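Long-range contacts in leucine aminopeptidase (Parabacteroides distasonis, PDB 3TC8), which binds a zinc ion and is probably an exopeptidase of peptidase family M28, with aminopeptidase or perhaps glutaminyl-peptide cyclotransferase activity: residues V41-A46 with D76-E81; R106-H111 with E159-P164; T120-A125 with Q283-E288. All coordinates share one frame; numbering follows the deposited sequence. Where two conformers were deposited one is given.

The three contacts adjoin one another beside the zinc site, with interaction 2 in the middle: it holds a zinc ligand, interaction 3 lies next to the metal, and interaction 1 is more remote. Interaction 2 is the buried one; it joins the loops that follow strands 96-102 and 150-156 through a single arginine and CH-pi contacts of prolines on tyrosine rings. Interactions 1 and 3 are partly buried and rely on side-chain amides, backbone groups and bridging waters. Interaction 1 ties the turn before helix 45-60 to the start of strand 79-89; interaction 3 ties the start of helix 125-144 to the loop before helix 292-308. Leu80 packs on Tyr161, while Ser109 probably hydrogen-bonds Thr120 and Gln283.

Interaction 1. Residues V41-A46 with D76-E81; sequences VPNTAA and DGTKLE
Asn43 lays its side-chain amide against the backbone of Lys79 to Glu81. From CB the chain turns beside its own backbone N (chi1 -61°), which carries CG to 3.7 Å from Lys79 O. At the tip the two amide atoms part: OD1 accepts from Glu81 N at 2.8 Å, in the plane of the amide carbonyl, and ND2 gives an almost straight bond to Lys79 O at 2.9 Å. Thr78 CG2 and Leu80 CD2 lie near ND2, while Glu81 CG, in the conformer given, comes up to OD1. The amide thus pairs with an O and an N two residues apart, as the N-H and C=O of one residue in a parallel neighbouring strand would, on the edge of strand 79-89 turned away from strand 64-73. Asparagine also tolerates the positive phi of the third position in the type II turn Val41 to Thr44; Pro42 fits the second and sets CB against Leu80 CD2 at 4.2 Å. Thr44 caps helix 45-60 through His47 N. One water links Asn43 N to Glu81 O; in the same conformer another links Asn43 O to Glu81 OE1, which there also forms a salt bridge with Lys48.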
# COMPACT_ATOMS: atom_id res chain seq x y z
N VAL A 41 13.66 -0.56 6.79
CA VAL A 41 13.97 0.84 7.04
C VAL A 41 14.89 1.36 5.96
O VAL A 41 15.95 0.77 5.75
CB VAL A 41 14.54 1.04 8.46
CG1 VAL A 41 14.99 2.49 8.66
CG2 VAL A 41 13.59 0.57 9.55
N PRO A 42 14.58 2.45 5.29
CA PRO A 42 15.48 2.98 4.31
C PRO A 42 16.90 3.14 4.87
O PRO A 42 17.07 3.57 5.99
CB PRO A 42 14.84 4.30 3.89
CG PRO A 42 13.39 4.08 4.13
CD PRO A 42 13.30 3.19 5.35
N ASN A 43 17.87 2.78 4.03
CA ASN A 43 19.32 2.80 4.29
C ASN A 43 19.81 1.53 4.94
O ASN A 43 21.01 1.35 5.05
CB ASN A 43 19.79 4.03 5.07
CG ASN A 43 19.53 5.31 4.33
OD1 ASN A 43 19.25 5.31 3.16
ND2 ASN A 43 19.66 6.42 5.04
N THR A 44 18.98 0.60 5.34
CA THR A 44 19.42 -0.65 5.96
C THR A 44 19.60 -1.77 4.96
O THR A 44 19.03 -1.78 3.86
CB THR A 44 18.44 -1.12 7.04
OG1 THR A 44 17.18 -1.53 6.45
CG2 THR A 44 18.22 -0.09 8.13
N ALA A 45 20.35 -2.77 5.39
CA ALA A 45 20.52 -3.98 4.60
C ALA A 45 19.20 -4.68 4.31
O ALA A 45 19.01 -5.21 3.22
CB ALA A 45 21.51 -4.95 5.28
N ALA A 46 18.31 -4.73 5.29
CA ALA A 46 16.99 -5.39 5.11
C ALA A 46 16.20 -4.71 4.01
O ALA A 46 15.56 -5.38 3.19
CB ALA A 46 16.22 -5.39 6.38
N ASP A 76 14.18 14.90 9.78
CA ASP A 76 15.36 15.18 10.64
C ASP A 76 16.59 15.46 9.81
O ASP A 76 17.69 15.56 10.35
CB ASP A 76 15.62 14.03 11.63
CG ASP A 76 16.02 12.73 10.97
OD1 ASP A 76 16.01 12.65 9.72
OD2 ASP A 76 16.42 11.81 11.74
N GLY A 77 16.45 15.57 8.50
CA GLY A 77 17.59 15.79 7.61
C GLY A 77 18.24 14.52 7.10
O GLY A 77 19.13 14.63 6.25
N THR A 78 17.87 13.33 7.57
CA THR A 78 18.51 12.09 7.09
C THR A 78 18.25 11.98 5.58
O THR A 78 17.11 12.12 5.12
CB THR A 78 17.92 10.83 7.80
OG1 THR A 78 18.03 11.02 9.21
CG2 THR A 78 18.67 9.54 7.42
N LYS A 79 19.30 11.66 4.84
CA LYS A 79 19.20 11.39 3.45
C LYS A 79 18.85 9.90 3.31
O LYS A 79 19.61 9.01 3.74
CB LYS A 79 20.53 11.73 2.79
CG LYS A 79 20.87 13.24 2.87
CD LYS A 79 19.89 14.11 2.15
CE LYS A 79 20.19 15.58 2.37
NZ LYS A 79 19.23 16.43 1.62
N LEU A 80 17.72 9.63 2.70
CA LEU A 80 17.20 8.28 2.51
C LEU A 80 17.47 7.81 1.11
O LEU A 80 17.10 8.48 0.13
CB LEU A 80 15.69 8.26 2.76
CG LEU A 80 15.22 8.79 4.10
CD1 LEU A 80 13.68 8.69 4.20
CD2 LEU A 80 15.92 8.09 5.28
N GLU A 81 18.10 6.65 1.00
CA GLU A 81 18.36 5.98 -0.27
C GLU A 81 17.09 5.24 -0.68
O GLU A 81 16.91 4.05 -0.37
CB GLU A 81 19.53 5.01 -0.07
CG GLU A 81 20.77 5.75 0.40
CD GLU A 81 21.98 4.88 0.66
OE1 GLU A 81 21.79 3.75 1.24
OE2 GLU A 81 23.13 5.39 0.33
O HOH W 1 17.84 2.01 1.24
O HOH W 2 22.99 2.58 3.33

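Interaction 2. Residues R106-H111 with E159-P164; sequences RPYSDH and EDYGTP
Arg106 and Asp160 bring two irregular loops to 5.0 Å between their CA atoms, and the chains come close again where Asp110 lies 6.0 Å from Pro164, CA to CA. Between these points lies the Arg106 side chain. Its CG is anti to the backbone N (chi1 -176°), and CB, CG and CD pass across the carbonyl oxygen of Asp160. The guanidinium then meets its partners at its edge. NH1 donates to Asp160 O at 2.9 Å, reaching it from above the carbonyl plane, and shares Gly162 O with NH2 in an end-on grip. On the other side NE and NH2 hold the two carboxylate oxygens of Asp110 side-on, with NE to OD1 at 2.9 Å as a salt bridge. Tyr108 CD2 sits over the guanidinium face, 3.6 Å above its plane. Flat and ring side chains fill the rest: Pro107 CG stands almost straight over the Tyr161 ring, 3.7 Å from its centroid, in a CH-pi contact, and Pro164 CG makes a longer one with Tyr108, whose OH bonds to Tyr75. Prolines suit these places because their rigid rings offer C-H groups to aromatic faces. Asp160 binds the zinc together with Asp127 and His281, and a water joins its OD2 to Arg106 N at 2.7 and 3.0 Å respectively. All five N-H groups of the guanidinium are engaged, which fixes its orientation; through the bond to Asp160 O, Arg106 is a second-shell residue that holds the backbone of a zinc ligand, and since Asp110 largely balances its charge, the likely effect is positional.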
# COMPACT_ATOMS: atom_id res chain seq x y z
N ARG A 106 8.42 1.63 9.25
CA ARG A 106 8.73 2.76 10.10
C ARG A 106 9.94 2.45 11.00
O ARG A 106 9.96 1.41 11.64
CB ARG A 106 7.50 3.12 10.92
CG ARG A 106 7.65 4.37 11.81
CD ARG A 106 6.34 5.09 11.95
NE ARG A 106 6.38 6.26 12.83
CZ ARG A 106 6.82 7.44 12.44
NH1 ARG A 106 7.40 7.61 11.28
NH2 ARG A 106 6.80 8.48 13.27
N PRO A 107 10.82 3.42 11.18
CA PRO A 107 12.00 3.22 12.05
C PRO A 107 11.74 3.39 13.55
O PRO A 107 12.66 3.24 14.33
CB PRO A 107 12.99 4.25 11.55
CG PRO A 107 12.13 5.36 11.03
CD PRO A 107 11.02 4.62 10.34
N TYR A 108 10.52 3.73 13.87
CA TYR A 108 10.08 4.04 15.21
C TYR A 108 8.83 3.24 15.55
O TYR A 108 8.10 2.80 14.66
CB TYR A 108 9.73 5.53 15.36
CG TYR A 108 10.72 6.49 14.77
CD1 TYR A 108 12.06 6.48 15.13
CD2 TYR A 108 10.33 7.38 13.79
CE1 TYR A 108 12.95 7.37 14.57
CE2 TYR A 108 11.23 8.27 13.18
CZ TYR A 108 12.53 8.23 13.58
OH TYR A 108 13.40 9.13 13.01
N SER A 109 8.60 3.05 16.82
CA SER A 109 7.34 2.50 17.36
C SER A 109 6.75 3.54 18.31
O SER A 109 6.62 3.32 19.50
CB SER A 109 7.58 1.17 18.03
OG SER A 109 8.19 0.26 17.14
N ASP A 110 6.42 4.71 17.73
CA ASP A 110 6.19 5.91 18.53
C ASP A 110 4.84 5.98 19.20
O ASP A 110 4.65 6.87 20.00
CB ASP A 110 6.51 7.18 17.73
CG ASP A 110 5.84 7.26 16.34
OD1 ASP A 110 5.74 6.25 15.62
OD2 ASP A 110 5.48 8.43 15.96
N HIS A 111 3.99 4.99 18.95
CA HIS A 111 2.76 4.82 19.69
C HIS A 111 2.81 3.63 20.65
O HIS A 111 1.82 3.28 21.30
CB HIS A 111 1.56 4.72 18.77
CG HIS A 111 1.22 6.03 18.15
ND1 HIS A 111 0.25 6.84 18.67
CD2 HIS A 111 1.75 6.69 17.10
CE1 HIS A 111 0.21 7.97 17.97
NE2 HIS A 111 1.07 7.89 16.98
N GLU A 159 7.35 6.00 2.92
CA GLU A 159 6.07 6.52 3.30
C GLU A 159 5.97 6.81 4.79
O GLU A 159 5.22 7.70 5.18
CB GLU A 159 4.96 5.55 2.88
CG GLU A 159 3.54 5.98 3.26
CD GLU A 159 3.07 5.74 4.67
OE1 GLU A 159 3.61 4.79 5.30
OE2 GLU A 159 2.16 6.51 5.14
N ASP A 160 6.67 5.99 5.58
CA ASP A 160 6.37 5.90 7.02
C ASP A 160 7.56 6.37 7.89
O ASP A 160 7.74 5.88 9.00
CB ASP A 160 5.95 4.48 7.39
CG ASP A 160 4.82 4.45 8.38
OD1 ASP A 160 4.23 5.49 8.70
OD2 ASP A 160 4.48 3.38 8.83
N TYR A 161 8.26 7.38 7.40
CA TYR A 161 9.42 8.00 8.06
C TYR A 161 9.08 9.44 8.47
O TYR A 161 9.96 10.27 8.64
CB TYR A 161 10.66 7.94 7.13
CG TYR A 161 12.01 7.72 7.78
CD1 TYR A 161 12.61 8.68 8.62
CD2 TYR A 161 12.75 6.59 7.50
CE1 TYR A 161 13.87 8.46 9.13
CE2 TYR A 161 14.03 6.39 7.98
CZ TYR A 161 14.58 7.35 8.80
OH TYR A 161 15.87 7.15 9.28
N GLY A 162 7.81 9.73 8.69
CA GLY A 162 7.38 11.06 9.10
C GLY A 162 7.68 11.34 10.56
O GLY A 162 8.04 10.45 11.34
N THR A 163 7.54 12.60 10.93
CA THR A 163 7.87 13.09 12.26
C THR A 163 7.24 12.20 13.32
O THR A 163 6.01 12.02 13.33
CB THR A 163 7.35 14.52 12.46
OG1 THR A 163 7.87 15.33 11.40
CG2 THR A 163 7.76 15.07 13.82
N PRO A 164 8.03 11.70 14.29
CA PRO A 164 7.44 10.87 15.34
C PRO A 164 6.85 11.69 16.49
O PRO A 164 7.16 12.88 16.67
CB PRO A 164 8.61 10.03 15.81
CG PRO A 164 9.78 10.88 15.56
CD PRO A 164 9.49 11.66 14.33
O HOH W 3 5.62 0.92 8.56

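Interaction 3. Residues T120-A125 with Q283-E288; sequences TPLDGA and QKDNME
Ala125 and Asn286 meet where this contact is tightest: the methyl carbon CB of Ala125 lies 3.4 Å from Asn286 C, close enough that a small side chain suits the place. Next to it Ala125 N donates a nearly straight but long bond, 3.3 Å, to Asp285 O, arriving from above the carbonyl plane, and Asp123 CB touches the same oxygen at 3.4 Å. Met287 is present as selenomethionine; its SE lies 4.1 Å from Ala125 CB, and the side chain also packs on Val31 and Val35 of helix 24-36. Over the outer side of this tight part, next to the Asp123 carboxylate, a water 2.8 Å from Asp123 OD2 bridges to Met287 N. Ala125 begins helix 125-144, with Gly124 at the N-cap position and at a positive phi of 60° that favours glycine. The Asp285 carboxylate, its CG anti to the backbone N (chi1 -174°), accepts from Asp126 N with OD1 and from Asp127 N with OD2; because Asp127 binds the zinc, Asp285 is a second-shell residue. Toward Thr120 and Gln283 the packing is looser. The bent chain of Gln283 crosses Thr120 at about a right angle, with CG2 of Thr120 3.6 Å from NE2; that nitrogen bonds Pro121 O at 2.9 Å and also Ser109 OG. Here a water bridges Asp123 N and Gln283 O, whose backbones do not touch directly.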
# COMPACT_ATOMS: atom_id res chain seq x y z
N THR A 120 12.50 2.15 18.31
CA THR A 120 12.82 0.85 17.71
C THR A 120 11.99 0.61 16.46
O THR A 120 10.78 0.81 16.47
CB THR A 120 12.50 -0.25 18.71
OG1 THR A 120 13.28 -0.04 19.89
CG2 THR A 120 12.85 -1.64 18.17
N PRO A 121 12.61 0.23 15.34
CA PRO A 121 11.84 -0.09 14.14
C PRO A 121 10.85 -1.19 14.36
O PRO A 121 11.04 -2.11 15.17
CB PRO A 121 12.91 -0.56 13.14
CG PRO A 121 14.15 0.18 13.58
CD PRO A 121 14.06 0.13 15.10
N LEU A 122 9.73 -1.10 13.66
CA LEU A 122 8.70 -2.13 13.74
C LEU A 122 8.75 -3.03 12.51
O LEU A 122 9.30 -2.70 11.47
CB LEU A 122 7.35 -1.51 14.01
CG LEU A 122 6.87 -0.32 13.14
CD1 LEU A 122 6.43 -0.79 11.72
CD2 LEU A 122 5.77 0.45 13.83
N ASP A 123 8.17 -4.22 12.66
CA ASP A 123 8.17 -5.20 11.58
C ASP A 123 7.35 -4.72 10.40
O ASP A 123 7.60 -5.11 9.27
CB ASP A 123 7.64 -6.53 12.05
CG ASP A 123 8.68 -7.39 12.76
OD1 ASP A 123 9.89 -7.13 12.67
OD2 ASP A 123 8.22 -8.40 13.39
N GLY A 124 6.33 -3.93 10.65
CA GLY A 124 5.50 -3.41 9.61
C GLY A 124 4.82 -4.49 8.81
O GLY A 124 4.66 -4.38 7.59
N ALA A 125 4.35 -5.53 9.49
CA ALA A 125 3.67 -6.62 8.80
C ALA A 125 2.37 -6.11 8.17
O ALA A 125 2.11 -6.42 7.00
CB ALA A 125 3.36 -7.74 9.79
N GLN A 283 5.32 -1.99 18.47
CA GLN A 283 6.02 -3.23 18.24
C GLN A 283 5.13 -4.40 17.88
O GLN A 283 5.63 -5.37 17.27
CB GLN A 283 6.85 -3.59 19.47
CG GLN A 283 8.11 -2.72 19.60
CD GLN A 283 9.16 -3.09 18.61
OE1 GLN A 283 9.81 -4.13 18.77
NE2 GLN A 283 9.34 -2.28 17.57
N LYS A 284 3.85 -4.30 18.18
CA LYS A 284 2.92 -5.38 17.85
C LYS A 284 2.39 -5.36 16.43
O LYS A 284 1.58 -6.22 16.09
CB LYS A 284 1.76 -5.36 18.84
CG LYS A 284 2.15 -5.91 20.19
CD LYS A 284 0.98 -6.05 21.11
CE LYS A 284 1.33 -6.67 22.46
NZ LYS A 284 0.20 -6.47 23.44
N ASP A 285 2.91 -4.49 15.56
CA ASP A 285 2.62 -4.61 14.12
C ASP A 285 3.55 -5.68 13.50
O ASP A 285 4.49 -5.40 12.75
CB ASP A 285 2.73 -3.27 13.40
CG ASP A 285 2.29 -3.38 11.95
OD1 ASP A 285 1.77 -4.45 11.57
OD2 ASP A 285 2.53 -2.44 11.18
N ASN A 286 3.17 -6.91 13.81
CA ASN A 286 3.95 -8.07 13.48
C ASN A 286 3.04 -9.14 12.83
O ASN A 286 1.85 -8.91 12.57
CB ASN A 286 4.73 -8.58 14.72
CG ASN A 286 3.84 -9.04 15.80
OD1 ASN A 286 2.71 -9.44 15.58
ND2 ASN A 286 4.33 -8.96 17.03
N MSE A 287 3.58 -10.31 12.56
CA MSE A 287 2.85 -11.30 11.80
C MSE A 287 1.63 -11.83 12.52
O MSE A 287 0.72 -12.36 11.87
CB MSE A 287 3.73 -12.47 11.38
CG MSE A 287 4.76 -12.18 10.27
SE MSE A 287 3.93 -11.61 8.63
CE MSE A 287 2.77 -13.08 8.28
N GLU A 288 1.54 -11.69 13.84
CA GLU A 288 0.45 -12.30 14.56
C GLU A 288 -0.93 -11.74 14.19
O GLU A 288 -1.90 -12.49 14.27
CB GLU A 288 0.66 -12.24 16.07
CG GLU A 288 2.00 -12.80 16.53
CD GLU A 288 2.22 -12.74 18.01
OE1 GLU A 288 3.37 -12.45 18.40
OE2 GLU A 288 1.26 -12.99 18.76
O HOH W 4 7.66 -5.16 15.31
O HOH W 5 6.50 -10.58 12.76